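Local coordinates for esterase TesA (Pseudomonas aeruginosa, PDB 4JGG), which hydrolyses carboxylic esters, preferring Tween detergents and short-chain p-nitrophenyl esters, with low thioesterase activity towards palmitoyl-coenzyme A, at residues Asp29-Ala34 / Ile179-Ala184; Leu24-Asp29 / Gly42-Leu47. All blocks are in the same frame, centred on the assembly; numbering follows the deposited sequence.

How the interactions relate
Interaction 2 runs along strand 23-28 of the central parallel sheet, and interaction 1 lies just past the carboxyl end of that strand; their centres are about 11 Å apart. Along the chain the order is strand 23-28, the short helix 30-33, helix 43-53 and, much later, the loop before helix 186-197. Interaction 2 joins the strand to helix 43-53; interaction 1 joins the turn that follows the strand, where the presumed nucleophile sits, to the loop with the presumed catalytic histidine. The segments share Asp29, where strand passes into turn. A probable hydrogen bond between Ser32 OG and Trp43 NE1, 2.9 Å long, ties the two together, so the packed sheet-helix layer borders directly on the active-site turn.

Interaction 1 (Asp29-Ala34 / Ile179-Ala184); sequences DSISAA and IHPALA
The imidazole ring of His180 meets Ser30 of the other segment at its edge, while its own sequence neighbour Ile179 lies on one face. Ser30 OG lies in the ring plane, 3.1 Å from His180 CD2 and 3.4 Å from His180 NE2, and Ser30 CB follows behind it at 3.6 Å from His180 CD2. On the face, Ile179 CG2 sits over the ring centre, 4.0 Å above the plane. With Ser30 OG set between its own backbone N and carbonyl carbon (chi1 67°), the hydroxyl is presented to the ring edge. At the far side of the imidazole, His180 ND1 is hydrogen-bonded to Asp177 OD2, a bond that restrains the rotation of the ring. Ser30, His180 and Asp177 are by similarity the catalytic triad of this GDSL esterase, with Ser30 as nucleophile, and here the serine from the turn after the first strand of the sheet comes together with the Asp-x-x-His loop near the end of the chain. The serine's turn is itself tied down by Asp29, the N-cap residue: Ile31 N donates to Asp29 OD1 over 3.1 Å, on the anti side of the carboxylate and 34° out of its plane. Beside the triad, Ile31 and Pro181 cross at about a right angle. Ile31 CG2, anti to its backbone N, rests on the proline ring, with Pro181 CD at 4.1 Å. Leu189 of helix 186-197 also touches Pro181, while Ile130 packs on Ile31.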
# COMPACT_ATOMS: atom_id res chain seq x y z
N ASP A 29 -5.19 2.46 2.74
CA ASP A 29 -6.45 3.18 2.68
C ASP A 29 -7.54 2.24 2.20
O ASP A 29 -7.45 1.03 2.41
CB ASP A 29 -6.34 4.40 1.74
CG ASP A 29 -5.73 4.06 0.39
OD1 ASP A 29 -5.82 2.89 -0.05
OD2 ASP A 29 -5.14 4.97 -0.23
N SER A 30 -8.55 2.80 1.53
CA SER A 30 -9.66 2.03 0.95
C SER A 30 -9.24 0.80 0.13
O SER A 30 -9.93 -0.22 0.12
CB SER A 30 -10.47 2.95 0.03
OG SER A 30 -9.68 3.32 -1.09
N ILE A 31 -8.11 0.88 -0.57
CA ILE A 31 -7.74 -0.21 -1.46
C ILE A 31 -7.42 -1.46 -0.65
O ILE A 31 -7.87 -2.56 -0.98
CB ILE A 31 -6.56 0.14 -2.39
CG1 ILE A 31 -6.86 1.42 -3.17
CG2 ILE A 31 -6.29 -0.99 -3.39
CD1 ILE A 31 -5.83 1.70 -4.24
N SER A 32 -6.67 -1.29 0.44
CA SER A 32 -6.28 -2.43 1.26
C SER A 32 -7.32 -2.75 2.34
O SER A 32 -7.33 -3.85 2.89
CB SER A 32 -4.91 -2.18 1.89
OG SER A 32 -3.92 -2.15 0.88
N ALA A 33 -8.21 -1.80 2.61
CA ALA A 33 -9.34 -2.04 3.51
C ALA A 33 -10.49 -2.77 2.81
O ALA A 33 -11.46 -3.18 3.45
CB ALA A 33 -9.82 -0.73 4.15
N ALA A 34 -10.38 -2.93 1.49
CA ALA A 34 -11.35 -3.71 0.72
C ALA A 34 -12.69 -3.00 0.59
O ALA A 34 -13.75 -3.63 0.71
CB ALA A 34 -11.55 -5.10 1.33
N ILE A 179 -11.74 3.89 -9.25
CA ILE A 179 -10.66 4.09 -8.29
C ILE A 179 -10.49 2.86 -7.39
O ILE A 179 -9.37 2.43 -7.13
CB ILE A 179 -10.90 5.33 -7.42
CG1 ILE A 179 -10.77 6.62 -8.25
CG2 ILE A 179 -9.98 5.34 -6.19
CD1 ILE A 179 -9.43 6.78 -9.00
N HIS A 180 -11.61 2.29 -6.95
CA HIS A 180 -11.60 1.23 -5.95
C HIS A 180 -11.74 -0.12 -6.64
O HIS A 180 -12.79 -0.41 -7.21
CB HIS A 180 -12.73 1.41 -4.94
CG HIS A 180 -12.70 2.73 -4.23
ND1 HIS A 180 -13.57 3.76 -4.52
CD2 HIS A 180 -11.87 3.20 -3.26
CE1 HIS A 180 -13.29 4.79 -3.75
NE2 HIS A 180 -12.27 4.48 -2.98
N PRO A 181 -10.68 -0.94 -6.60
CA PRO A 181 -10.75 -2.23 -7.29
C PRO A 181 -11.94 -3.07 -6.86
O PRO A 181 -12.34 -3.07 -5.70
CB PRO A 181 -9.43 -2.89 -6.89
CG PRO A 181 -8.48 -1.74 -6.76
CD PRO A 181 -9.34 -0.70 -6.04
N ALA A 182 -12.52 -3.79 -7.82
CA ALA A 182 -13.63 -4.69 -7.54
C ALA A 182 -13.09 -6.01 -6.99
O ALA A 182 -11.89 -6.20 -6.87
CB ALA A 182 -14.43 -4.92 -8.80
N LEU A 183 -14.01 -6.91 -6.67
CA LEU A 183 -13.66 -8.24 -6.15
C LEU A 183 -12.72 -9.00 -7.09
O LEU A 183 -11.75 -9.62 -6.64
CB LEU A 183 -14.95 -9.04 -5.93
CG LEU A 183 -14.85 -10.43 -5.31
CD1 LEU A 183 -14.21 -10.31 -3.94
CD2 LEU A 183 -16.23 -11.05 -5.21
N ALA A 184 -12.99 -8.93 -8.39
CA ALA A 184 -12.23 -9.71 -9.37
C ALA A 184 -10.75 -9.34 -9.41
O ALA A 184 -9.92 -10.10 -9.91
CB ALA A 184 -12.85 -9.56 -10.74

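Interaction 2 (Leu24-Asp29 / Gly42-Leu47); sequences LLVVGD and GWVALL
Strand 23-28, flanked in the parallel sheet by strands 59-62 and 88-92, carries helix 43-53 on one side in the alpha/beta/alpha sandwich of the SGNH hydrolases. Val26 and Val44 meet tip to tip across this sheet-helix layer, and so do Leu24 and Leu47. All four are buried, and the contact is purely apolar. Residues 24 and 26, two apart on the strand, send their side chains to the same side of the sheet; residues 44 and 47, three apart on the helix, come round to face them. Where the two valines meet, the backbones stand 8.0 Å apart between Val26 CA and Val44 CA, against 10.2 Å between Leu24 CA and Leu47 CA, with the longer leucines spanning the wider separation. Val44 also leans on Val60 and Asn62 of the adjacent strand, and Leu47 touches Leu197 of helix 186-197. Trp43 lies next to this packing; Val44 CG2 lies over one face of its indole, toward the rim, 3.7 Å above the plane. With CG anti to the backbone N (chi1 172°), Leu47 extends from the helix, and its CD2 lies 4.1 Å from both Leu24 CD1 and Leu24 CD2. Val44 likewise uses one branch, its CG2 fitting into the fork of Val26 at 3.9 Å from Val26 CG2 and 4.0 Å from Val26 CG1.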
# COMPACT_ATOMS: atom_id res chain seq x y z
N LEU A 24 3.26 -8.79 10.26
CA LEU A 24 3.25 -8.05 9.00
C LEU A 24 2.14 -7.00 9.07
O LEU A 24 0.94 -7.31 8.98
CB LEU A 24 3.02 -9.01 7.83
CG LEU A 24 3.30 -8.56 6.39
CD1 LEU A 24 3.42 -9.81 5.52
CD2 LEU A 24 2.22 -7.64 5.87
N LEU A 25 2.53 -5.76 9.25
CA LEU A 25 1.56 -4.69 9.43
C LEU A 25 1.28 -4.04 8.08
O LEU A 25 2.22 -3.58 7.44
CB LEU A 25 2.11 -3.65 10.38
CG LEU A 25 1.27 -2.38 10.56
CD1 LEU A 25 -0.01 -2.66 11.32
CD2 LEU A 25 2.10 -1.34 11.27
N VAL A 26 0.02 -4.05 7.66
CA VAL A 26 -0.41 -3.30 6.48
C VAL A 26 -1.06 -1.99 6.88
O VAL A 26 -2.09 -1.98 7.57
CB VAL A 26 -1.44 -4.07 5.61
CG1 VAL A 26 -1.81 -3.23 4.37
CG2 VAL A 26 -0.88 -5.44 5.17
N VAL A 27 -0.48 -0.89 6.42
CA VAL A 27 -1.03 0.44 6.70
C VAL A 27 -1.49 1.08 5.39
O VAL A 27 -0.68 1.69 4.67
CB VAL A 27 0.03 1.32 7.40
CG1 VAL A 27 -0.59 2.65 7.84
CG2 VAL A 27 0.63 0.57 8.59
N GLY A 28 -2.77 0.95 5.08
CA GLY A 28 -3.30 1.41 3.81
C GLY A 28 -4.56 2.24 3.89
O GLY A 28 -4.96 2.69 4.97
N ASP A 29 -5.19 2.46 2.74
CA ASP A 29 -6.45 3.18 2.68
C ASP A 29 -7.54 2.24 2.20
O ASP A 29 -7.45 1.03 2.41
CB ASP A 29 -6.34 4.40 1.74
CG ASP A 29 -5.73 4.06 0.39
OD1 ASP A 29 -5.82 2.89 -0.05
OD2 ASP A 29 -5.14 4.97 -0.23
N GLY A 42 -10.63 -9.80 0.34
CA GLY A 42 -9.70 -8.74 -0.01
C GLY A 42 -8.27 -9.22 -0.09
O GLY A 42 -7.90 -10.26 0.47
N TRP A 43 -7.45 -8.45 -0.78
CA TRP A 43 -6.09 -8.87 -1.06
C TRP A 43 -5.27 -9.19 0.20
O TRP A 43 -4.49 -10.15 0.21
CB TRP A 43 -5.39 -7.87 -2.00
CG TRP A 43 -4.64 -6.75 -1.34
CD1 TRP A 43 -5.06 -5.47 -1.16
CD2 TRP A 43 -3.31 -6.82 -0.81
NE1 TRP A 43 -4.08 -4.73 -0.54
CE2 TRP A 43 -3.00 -5.53 -0.31
CE3 TRP A 43 -2.35 -7.83 -0.72
CZ2 TRP A 43 -1.77 -5.24 0.28
CZ3 TRP A 43 -1.13 -7.54 -0.13
CH2 TRP A 43 -0.85 -6.26 0.37
N VAL A 44 -5.45 -8.44 1.27
CA VAL A 44 -4.69 -8.69 2.49
C VAL A 44 -5.08 -10.03 3.12
O VAL A 44 -4.23 -10.80 3.57
CB VAL A 44 -4.85 -7.56 3.53
CG1 VAL A 44 -4.35 -8.02 4.88
CG2 VAL A 44 -4.12 -6.30 3.09
N ALA A 45 -6.38 -10.30 3.12
CA ALA A 45 -6.93 -11.59 3.53
C ALA A 45 -6.34 -12.72 2.71
O ALA A 45 -6.08 -13.80 3.22
CB ALA A 45 -8.44 -11.58 3.39
N LEU A 46 -6.16 -12.47 1.41
CA LEU A 46 -5.59 -13.49 0.54
C LEU A 46 -4.10 -13.65 0.83
O LEU A 46 -3.53 -14.74 0.64
CB LEU A 46 -5.78 -13.11 -0.93
CG LEU A 46 -7.19 -12.85 -1.45
CD1 LEU A 46 -7.14 -12.59 -2.95
CD2 LEU A 46 -8.12 -13.99 -1.13
N LEU A 47 -3.46 -12.56 1.24
CA LEU A 47 -2.06 -12.59 1.63
C LEU A 47 -1.89 -13.55 2.81
O LEU A 47 -1.01 -14.41 2.81
CB LEU A 47 -1.56 -11.19 2.01
CG LEU A 47 -0.15 -11.11 2.61
CD1 LEU A 47 0.87 -11.76 1.69
CD2 LEU A 47 0.27 -9.67 2.95